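Local coordinates for integral membrane indolylacetylinositol arabinosyltransferase EmbC (Mycolicibacterium smegmatis, PDB 7BVE), which probably transfers arabinose during synthesis of the arabinan of the mycobacterial cell wall, and is held here with the drug ethambutol, at residues M266-W270 / L372-L376; C341-I345 / A367-F371; R383-A389 / H574-V578. All blocks are in the same frame, centred on the assembly; numbering follows the deposited sequence.

Overall arrangement
All three contacts lie in the helical region assigned to the GT-C clan. Interactions 1 and 2 share helix 361-378. Its later residues meet helix 258-272 and its earlier ones meet helix 332-349, and the two centres are about 11 Å apart. Helix 385-405 follows helix 361-378 in the chain and, with the two residues before it, carries one side of interaction 3. The centre of interaction 3 is about 14 Å from that of interaction 1 and about 15 Å from that of interaction 2. Interactions 1 and 3 touch directly, with Trp375 CH2 3.5 Å from Pro386 CB. Interaction 3 reaches the ligand pocket, since the side chain of Arg383 is about 4 Å from bound ethambutol.

Interaction 1. Residues M266-W270 / L372-L376; sequences MLVWW and LAFWL
Trp270 and Leu376 make the tight end of this contact. One methyl of Leu376, CD2, sits over a face of the indole. It lies 3.8 Å from the centroid of the five-membered ring of Trp270, 22° off the normal, which is a CH-pi contact. Leu376 CB lies over the indole too, offset toward its rim near CE2. Trp270 holds CG anti to the backbone N (chi1 -177°), and this carries the ring across to helix 361-378. Its NE1 comes 3.1 Å from the backbone O of Leu376. One turn earlier, Leu267 puts CD2 3.5 Å from CD1 of Trp375, and the two side chains cross at about a right angle. The same methyl also meets Leu372 CD2.

The two helices run nearly parallel, 19° apart, with local axes 11.6 Å from each other, as neighbours in the membrane helix bundle. Helix 332-349 packs beside them and sends Leu335 and Leu339 against Leu267.

Packing is looser at Met266, which is partly exposed. Its CB is 4.3 Å from Leu372 CD1, and Val697 and Val701 of helix 688-710 also touch it.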
loop_
_atom_site.group_PDB
_atom_site.type_symbol
_atom_site.label_atom_id
_atom_site.label_comp_id
_atom_site.label_asym_id
_atom_site.label_seq_id
_atom_site.Cartn_x
_atom_site.Cartn_y
_atom_site.Cartn_z
ATOM N N MET A 266 -6.795 -28.426 22.108
ATOM C CA MET A 266 -6.220 -27.583 21.060
ATOM C C MET A 266 -5.376 -26.464 21.656
ATOM O O MET A 266 -4.307 -26.144 21.127
ATOM C CB MET A 266 -7.314 -26.990 20.172
ATOM C CG MET A 266 -8.212 -27.996 19.485
ATOM S SD MET A 266 -7.464 -29.122 18.315
ATOM C CE MET A 266 -7.344 -28.043 16.911
ATOM N N LEU A 267 -5.815 -25.894 22.785
ATOM C CA LEU A 267 -5.043 -24.830 23.427
ATOM C C LEU A 267 -3.730 -25.337 24.011
ATOM O O LEU A 267 -2.696 -24.676 23.870
ATOM C CB LEU A 267 -5.866 -24.151 24.517
ATOM C CG LEU A 267 -6.997 -23.213 24.118
ATOM C CD1 LEU A 267 -7.788 -22.837 25.328
ATOM C CD2 LEU A 267 -6.418 -21.988 23.505
ATOM N N VAL A 268 -3.738 -26.502 24.661
ATOM C CA VAL A 268 -2.508 -27.035 25.253
ATOM C C VAL A 268 -1.510 -27.446 24.166
ATOM O O VAL A 268 -0.302 -27.160 24.251
ATOM C CB VAL A 268 -2.845 -28.199 26.202
ATOM C CG1 VAL A 268 -1.608 -28.880 26.699
ATOM C CG2 VAL A 268 -3.621 -27.690 27.382
ATOM N N TRP A 269 -2.000 -28.074 23.098
ATOM C CA TRP A 269 -1.097 -28.506 22.041
ATOM C C TRP A 269 -0.556 -27.325 21.243
ATOM O O TRP A 269 0.594 -27.350 20.796
ATOM C CB TRP A 269 -1.815 -29.520 21.156
ATOM C CG TRP A 269 -0.997 -30.158 20.077
ATOM C CD1 TRP A 269 -1.207 -30.066 18.740
ATOM C CD2 TRP A 269 0.179 -30.962 20.242
ATOM N NE1 TRP A 269 -0.261 -30.785 18.064
ATOM C CE2 TRP A 269 0.593 -31.356 18.966
ATOM C CE3 TRP A 269 0.905 -31.406 21.351
ATOM C CZ2 TRP A 269 1.722 -32.134 18.760
ATOM C CZ3 TRP A 269 2.010 -32.190 21.145
ATOM C CH2 TRP A 269 2.410 -32.548 19.862
ATOM N N TRP A 270 -1.339 -26.262 21.092
ATOM C CA TRP A 270 -0.800 -25.059 20.477
ATOM C C TRP A 270 0.156 -24.330 21.408
ATOM O O TRP A 270 1.022 -23.589 20.942
ATOM C CB TRP A 270 -1.941 -24.142 20.076
ATOM C CG TRP A 270 -1.536 -22.923 19.374
ATOM C CD1 TRP A 270 -1.403 -21.689 19.906
ATOM C CD2 TRP A 270 -1.252 -22.796 17.987
ATOM N NE1 TRP A 270 -1.038 -20.795 18.942
ATOM C CE2 TRP A 270 -0.937 -21.454 17.750
ATOM C CE3 TRP A 270 -1.226 -23.691 16.921
ATOM C CZ2 TRP A 270 -0.604 -20.985 16.497
ATOM C CZ3 TRP A 270 -0.893 -23.226 15.683
ATOM C CH2 TRP A 270 -0.595 -21.883 15.476
ATOM N N LEU A 372 -11.277 -20.069 18.757
ATOM C CA LEU A 372 -9.958 -20.610 18.438
ATOM C C LEU A 372 -9.338 -19.934 17.219
ATOM O O LEU A 372 -8.121 -19.727 17.182
ATOM C CB LEU A 372 -10.039 -22.115 18.233
ATOM C CG LEU A 372 -10.272 -22.930 19.490
ATOM C CD1 LEU A 372 -10.495 -24.350 19.099
ATOM C CD2 LEU A 372 -9.076 -22.828 20.385
ATOM N N ALA A 373 -10.154 -19.547 16.237
ATOM C CA ALA A 373 -9.636 -18.900 15.036
ATOM C C ALA A 373 -9.095 -17.511 15.321
ATOM O O ALA A 373 -8.216 -17.032 14.601
ATOM C CB ALA A 373 -10.724 -18.831 13.969
ATOM N N PHE A 374 -9.607 -16.842 16.347
ATOM C CA PHE A 374 -8.961 -15.616 16.804
ATOM C C PHE A 374 -7.820 -15.838 17.786
ATOM O O PHE A 374 -6.844 -15.086 17.753
ATOM C CB PHE A 374 -9.979 -14.677 17.433
ATOM C CG PHE A 374 -10.565 -13.714 16.478
ATOM C CD1 PHE A 374 -9.878 -12.533 16.219
ATOM C CD2 PHE A 374 -11.745 -13.945 15.828
ATOM C CE1 PHE A 374 -10.369 -11.620 15.354
ATOM C CE2 PHE A 374 -12.255 -13.025 14.958
ATOM C CZ PHE A 374 -11.557 -11.854 14.712
ATOM N N TRP A 375 -7.908 -16.843 18.657
ATOM C CA TRP A 375 -6.907 -17.008 19.700
ATOM C C TRP A 375 -5.591 -17.534 19.158
ATOM O O TRP A 375 -4.529 -17.084 19.591
ATOM C CB TRP A 375 -7.408 -17.959 20.781
ATOM C CG TRP A 375 -6.488 -17.993 21.943
ATOM C CD1 TRP A 375 -5.480 -18.874 22.170
ATOM C CD2 TRP A 375 -6.497 -17.104 23.053
ATOM N NE1 TRP A 375 -4.847 -18.579 23.342
ATOM C CE2 TRP A 375 -5.459 -17.495 23.906
ATOM C CE3 TRP A 375 -7.282 -16.007 23.406
ATOM C CZ2 TRP A 375 -5.181 -16.830 25.074
ATOM C CZ3 TRP A 375 -7.009 -15.357 24.568
ATOM C CH2 TRP A 375 -5.977 -15.775 25.395
ATOM N N LEU A 376 -5.631 -18.511 18.244
ATOM C CA LEU A 376 -4.397 -19.221 17.907
ATOM C C LEU A 376 -3.405 -18.389 17.092
ATOM O O LEU A 376 -2.231 -18.337 17.490
ATOM C CB LEU A 376 -4.723 -20.568 17.250
ATOM C CG LEU A 376 -5.521 -21.591 18.054
ATOM C CD1 LEU A 376 -5.607 -22.871 17.275
ATOM C CD2 LEU A 376 -4.953 -21.842 19.418
#

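Interaction 2. Residues C341-I345 / A367-F371; sequences CWWVI and AAGLF
The helices that carry Trp342 and Phe371 run roughly antiparallel, with 150° between their directions and local axes 11.3 Å apart. Trp342 and Phe371 form the closest backbone pair, with a CA-CA distance of 7.6 Å, and Ile345 faces Ala367 one turn away.

Phe371 reaches into the other helix with CG anti to its backbone N (chi1 173°). Its ring is met by three residues, all at oblique angles and all on the same side of the ring plane. They differ in the part of the rim they meet. Cys341 SG lies 3.6 Å from CE1 of Phe371. This is an oblique sulfur-aromatic contact, with the sulfur 67° off the ring normal. Ile345 CD1 is 4.0 Å from CD1 of Phe371. CE2 of Phe371 rests 3.8 Å from Trp342 CB.

The two helices, 332-349 and 361-378, follow each other in the chain and are joined by a short connection. They form an alpha-helical hairpin within the GT-C type membrane bundle.

The indole of Trp342 runs away from the Phe371 ring, toward Ala367 and Ala368. The far corner of its six-membered ring does the touching. CH2 of Trp342 is 3.6 Å from Ala368 CB, and CZ3 of Trp342 lies 4.0 Å from the carbonyl carbon of Ala367. The short alanine side chains let the bulky indole come close to the backbone of helix 361-378. At the polar edge of the indole, NE1 gives a hydrogen bond to OD1 of Asp260, which helps fix the rotation of the ring. Val263 of helix 258-272 touches both Trp342 and Ala368. Leu393 of helix 385-405 packs on Cys341 and Ile345.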
loop_
_atom_site.group_PDB
_atom_site.type_symbol
_atom_site.label_atom_id
_atom_site.label_comp_id
_atom_site.label_asym_id
_atom_site.label_seq_id
_atom_site.Cartn_x
_atom_site.Cartn_y
_atom_site.Cartn_z
ATOM N N CYS A 341 -11.089 -17.541 29.455
ATOM C CA CYS A 341 -11.897 -16.827 28.479
ATOM C C CYS A 341 -12.947 -17.737 27.852
ATOM O O CYS A 341 -14.113 -17.352 27.725
ATOM C CB CYS A 341 -10.973 -16.220 27.424
ATOM S SG CYS A 341 -11.721 -15.136 26.230
ATOM N N TRP A 342 -12.575 -18.977 27.517
ATOM C CA TRP A 342 -13.583 -19.890 26.969
ATOM C C TRP A 342 -14.589 -20.361 28.017
ATOM O O TRP A 342 -15.764 -20.568 27.702
ATOM C CB TRP A 342 -12.919 -21.088 26.302
ATOM C CG TRP A 342 -13.889 -22.187 25.959
ATOM C CD1 TRP A 342 -13.958 -23.404 26.561
ATOM C CD2 TRP A 342 -14.963 -22.152 25.006
ATOM N NE1 TRP A 342 -14.983 -24.137 26.024
ATOM C CE2 TRP A 342 -15.613 -23.397 25.065
ATOM C CE3 TRP A 342 -15.424 -21.203 24.089
ATOM C CZ2 TRP A 342 -16.700 -23.708 24.263
ATOM C CZ3 TRP A 342 -16.505 -21.514 23.302
ATOM C CH2 TRP A 342 -17.118 -22.764 23.374
ATOM N N TRP A 343 -14.166 -20.527 29.268
ATOM C CA TRP A 343 -15.127 -20.950 30.285
ATOM C C TRP A 343 -16.085 -19.814 30.656
ATOM O O TRP A 343 -17.264 -20.059 30.948
ATOM C CB TRP A 343 -14.357 -21.533 31.476
ATOM C CG TRP A 343 -13.867 -22.952 31.154
ATOM C CD1 TRP A 343 -12.863 -23.316 30.281
ATOM C CD2 TRP A 343 -14.318 -24.169 31.747
ATOM N NE1 TRP A 343 -12.709 -24.669 30.253
ATOM C CE2 TRP A 343 -13.580 -25.225 31.148
ATOM C CE3 TRP A 343 -15.288 -24.477 32.712
ATOM C CZ2 TRP A 343 -13.771 -26.540 31.487
ATOM C CZ3 TRP A 343 -15.459 -25.783 33.042
ATOM C CH2 TRP A 343 -14.705 -26.800 32.431
ATOM N N VAL A 344 -15.631 -18.562 30.545
ATOM C CA VAL A 344 -16.523 -17.412 30.694
ATOM C C VAL A 344 -17.491 -17.313 29.517
ATOM O O VAL A 344 -18.674 -17.023 29.707
ATOM C CB VAL A 344 -15.697 -16.121 30.888
ATOM C CG1 VAL A 344 -16.523 -14.881 30.705
ATOM C CG2 VAL A 344 -15.133 -16.077 32.282
ATOM N N ILE A 345 -17.025 -17.590 28.293
ATOM C CA ILE A 345 -17.917 -17.548 27.127
ATOM C C ILE A 345 -18.991 -18.628 27.212
ATOM O O ILE A 345 -20.181 -18.358 27.033
ATOM C CB ILE A 345 -17.117 -17.666 25.816
ATOM C CG1 ILE A 345 -16.361 -16.382 25.508
ATOM C CG2 ILE A 345 -18.005 -18.023 24.646
ATOM C CD1 ILE A 345 -15.435 -16.513 24.343
ATOM N N ALA A 367 -19.147 -21.005 18.142
ATOM C CA ALA A 367 -18.538 -20.097 19.099
ATOM C C ALA A 367 -17.145 -20.572 19.484
ATOM O O ALA A 367 -16.205 -19.768 19.538
ATOM C CB ALA A 367 -19.422 -19.978 20.334
ATOM N N ALA A 368 -16.989 -21.882 19.712
ATOM C CA ALA A 368 -15.674 -22.464 19.932
ATOM C C ALA A 368 -14.758 -22.278 18.736
ATOM O O ALA A 368 -13.560 -22.012 18.898
ATOM C CB ALA A 368 -15.821 -23.946 20.267
ATOM N N GLY A 369 -15.308 -22.355 17.529
ATOM C CA GLY A 369 -14.491 -22.193 16.327
ATOM C C GLY A 369 -13.988 -20.779 16.106
ATOM O O GLY A 369 -12.822 -20.586 15.775
ATOM N N LEU A 370 -14.856 -19.772 16.258
ATOM C CA LEU A 370 -14.384 -18.394 16.113
ATOM C C LEU A 370 -13.478 -17.974 17.263
ATOM O O LEU A 370 -12.555 -17.172 17.060
ATOM C CB LEU A 370 -15.550 -17.424 15.974
ATOM C CG LEU A 370 -16.087 -17.113 14.586
ATOM C CD1 LEU A 370 -17.339 -16.315 14.699
ATOM C CD2 LEU A 370 -15.050 -16.271 13.892
ATOM N N PHE A 371 -13.692 -18.527 18.463
ATOM C CA PHE A 371 -12.761 -18.290 19.559
ATOM C C PHE A 371 -11.373 -18.826 19.238
ATOM O O PHE A 371 -10.381 -18.117 19.411
ATOM C CB PHE A 371 -13.285 -18.898 20.852
ATOM C CG PHE A 371 -12.307 -18.822 21.970
ATOM C CD1 PHE A 371 -12.001 -17.616 22.553
ATOM C CD2 PHE A 371 -11.673 -19.962 22.424
ATOM C CE1 PHE A 371 -11.085 -17.540 23.560
ATOM C CE2 PHE A 371 -10.756 -19.889 23.429
ATOM C CZ PHE A 371 -10.467 -18.677 24.001
#

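Interaction 3. Residues R383-A389 / H574-V578; sequences RPEPIIA and HHFGV. With PO4 (phosphate ion), chain F.
Arg383 meets both histidines of segment 574-578 with its guanidinium group. CD2 of His574 lies over one face of that group, toward its rim, and is 3.2 Å from NE of Arg383. The two planes stand 71° apart, so the imidazole is turned steeply against the guanidinium instead of stacking flat on it. His575 comes from another direction. Its NE2 is 3.6 Å from Arg383 NH2, which sits at the edge of the His575 ring, near its plane. The same NH2 gives a hydrogen bond to O1 of the phosphate ion (3.2 Å, 153° at the hydrogen). This oxygen lies near the guanidinium plane, and the edge of His575 also faces the phosphate. A bend at chi3 (62°) in the Arg383 chain turns the group toward these partners.

Glu385 stands on the first turn of helix 385-405, just after the Arg-Pro step. Its carboxylate packs against the loop backbone, with CD 3.5 Å from the O of His574. It has nearly the tilt of the His575 ring, but the two do not stack. A long salt bridge of 4.0 Å links Glu385 OE2 to Arg383 NH2. This is the entry into a helix of the GT-C type membrane bundle, met by the loop that leads to helix 582-592. Further along, Ile388 and Val578 lie side by side, with CG2 of Ile388 3.7 Å from CG1 of Val578. Ala389 backs onto Gly577 and Val578.

Outside the two segments, Asp279 forms a salt bridge with Arg383 NH1, and both residues line the ethambutol pocket. Trp572, another pocket residue, meets the His574 ring. Thr570 also hydrogen-bonds the phosphate, and Thr427 gives Glu385 OE2 a weak hydrogen bond.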
loop_
_atom_site.group_PDB
_atom_site.type_symbol
_atom_site.label_atom_id
_atom_site.label_comp_id
_atom_site.label_asym_id
_atom_site.label_seq_id
_atom_site.Cartn_x
_atom_site.Cartn_y
_atom_site.Cartn_z
ATOM N N ARG A 383 2.114 -10.285 24.777
ATOM C CA ARG A 383 1.501 -8.996 24.493
ATOM C C ARG A 383 0.288 -8.756 25.400
ATOM O O ARG A 383 -0.190 -9.680 26.059
ATOM C CB ARG A 383 1.130 -8.951 23.010
ATOM C CG ARG A 383 2.345 -8.736 22.143
ATOM C CD ARG A 383 2.014 -8.444 20.707
ATOM N NE ARG A 383 1.239 -7.206 20.565
ATOM C CZ ARG A 383 1.775 -5.996 20.561
ATOM N NH1 ARG A 383 3.082 -5.841 20.709
ATOM N NH2 ARG A 383 1.004 -4.933 20.431
ATOM N N PRO A 384 -0.213 -7.520 25.496
ATOM C CA PRO A 384 -1.380 -7.281 26.349
ATOM C C PRO A 384 -2.715 -7.711 25.761
ATOM O O PRO A 384 -3.738 -7.485 26.406
ATOM C CB PRO A 384 -1.349 -5.760 26.547
ATOM C CG PRO A 384 -0.680 -5.245 25.382
ATOM C CD PRO A 384 0.370 -6.230 25.058
ATOM N N GLU A 385 -2.745 -8.337 24.591
ATOM C CA GLU A 385 -3.965 -8.703 23.876
ATOM C C GLU A 385 -4.876 -9.701 24.614
ATOM O O GLU A 385 -6.096 -9.478 24.623
ATOM C CB GLU A 385 -3.585 -9.236 22.491
ATOM C CG GLU A 385 -2.695 -8.321 21.689
ATOM C CD GLU A 385 -3.402 -7.090 21.231
ATOM O OE1 GLU A 385 -4.606 -7.195 20.953
ATOM O OE2 GLU A 385 -2.764 -6.024 21.148
ATOM N N PRO A 386 -4.380 -10.791 25.248
ATOM C CA PRO A 386 -5.307 -11.603 26.057
ATOM C C PRO A 386 -5.852 -10.910 27.291
ATOM O O PRO A 386 -6.989 -11.192 27.694
ATOM C CB PRO A 386 -4.457 -12.815 26.440
ATOM C CG PRO A 386 -3.093 -12.399 26.304
ATOM C CD PRO A 386 -3.077 -11.486 25.160
ATOM N N ILE A 387 -5.070 -10.014 27.898
ATOM C CA ILE A 387 -5.533 -9.249 29.054
ATOM C C ILE A 387 -6.697 -8.356 28.658
ATOM O O ILE A 387 -7.717 -8.287 29.350
ATOM C CB ILE A 387 -4.378 -8.424 29.658
ATOM C CG1 ILE A 387 -3.279 -9.309 30.237
ATOM C CG2 ILE A 387 -4.872 -7.505 30.742
ATOM C CD1 ILE A 387 -2.100 -9.528 29.324
ATOM N N ILE A 388 -6.581 -7.708 27.502
ATOM C CA ILE A 388 -7.619 -6.800 27.033
ATOM C C ILE A 388 -8.861 -7.572 26.598
ATOM O O ILE A 388 -9.988 -7.141 26.861
ATOM C CB ILE A 388 -7.052 -5.913 25.913
ATOM C CG1 ILE A 388 -5.906 -5.073 26.457
ATOM C CG2 ILE A 388 -8.092 -4.972 25.386
ATOM C CD1 ILE A 388 -5.088 -4.413 25.398
ATOM N N ALA A 389 -8.680 -8.747 25.982
ATOM C CA ALA A 389 -9.824 -9.570 25.584
ATOM C C ALA A 389 -10.616 -10.069 26.793
ATOM O O ALA A 389 -11.853 -9.935 26.851
ATOM C CB ALA A 389 -9.341 -10.746 24.741
ATOM N N HIS A 574 -1.596 -7.442 14.464
ATOM C CA HIS A 574 -1.819 -8.180 15.705
ATOM C C HIS A 574 -2.602 -7.407 16.750
ATOM O O HIS A 574 -2.733 -7.898 17.871
ATOM C CB HIS A 574 -0.498 -8.652 16.311
ATOM C CG HIS A 574 0.525 -7.578 16.451
ATOM N ND1 HIS A 574 1.462 -7.320 15.470
ATOM C CD2 HIS A 574 0.766 -6.683 17.435
ATOM C CE1 HIS A 574 2.239 -6.325 15.860
ATOM N NE2 HIS A 574 1.832 -5.921 17.040
ATOM N N HIS A 575 -3.128 -6.233 16.423
ATOM C CA HIS A 575 -4.042 -5.543 17.314
ATOM C C HIS A 575 -5.468 -6.038 17.177
ATOM O O HIS A 575 -6.334 -5.576 17.924
ATOM C CB HIS A 575 -4.011 -4.044 17.052
ATOM C CG HIS A 575 -2.704 -3.401 17.379
ATOM N ND1 HIS A 575 -2.421 -2.094 17.061
ATOM C CD2 HIS A 575 -1.598 -3.887 17.985
ATOM C CE1 HIS A 575 -1.198 -1.801 17.458
ATOM N NE2 HIS A 575 -0.677 -2.873 18.024
ATOM N N PHE A 576 -5.743 -6.942 16.236
ATOM C CA PHE A 576 -7.062 -7.548 16.134
ATOM C C PHE A 576 -7.291 -8.635 17.167
ATOM O O PHE A 576 -8.392 -9.183 17.222
ATOM C CB PHE A 576 -7.293 -8.141 14.746
ATOM C CG PHE A 576 -7.509 -7.127 13.667
ATOM C CD1 PHE A 576 -8.702 -6.433 13.585
ATOM C CD2 PHE A 576 -6.559 -6.919 12.685
ATOM C CE1 PHE A 576 -8.915 -5.519 12.583
ATOM C CE2 PHE A 576 -6.772 -6.011 11.677
ATOM C CZ PHE A 576 -7.950 -5.317 11.625
ATOM N N GLY A 577 -6.293 -8.960 17.984
ATOM C CA GLY A 577 -6.430 -9.985 18.997
ATOM C C GLY A 577 -7.312 -9.613 20.166
ATOM O O GLY A 577 -7.595 -10.481 20.996
ATOM N N VAL A 578 -7.748 -8.352 20.259
ATOM C CA VAL A 578 -8.690 -7.928 21.292
ATOM C C VAL A 578 -10.106 -8.406 21.035
ATOM O O VAL A 578 -10.953 -8.294 21.927
ATOM C CB VAL A 578 -8.734 -6.393 21.417
ATOM C CG1 VAL A 578 -7.406 -5.864 21.841
ATOM C CG2 VAL A 578 -9.119 -5.772 20.103
HETATM P P PO4 F . 2.329 -1.071 20.211
HETATM O O1 PO4 F . 1.723 -1.916 21.303
HETATM O O2 PO4 F . 2.847 -1.962 19.113
HETATM O O3 PO4 F . 1.277 -0.141 19.665
HETATM O O4 PO4 F . 3.467 -0.255 20.765
#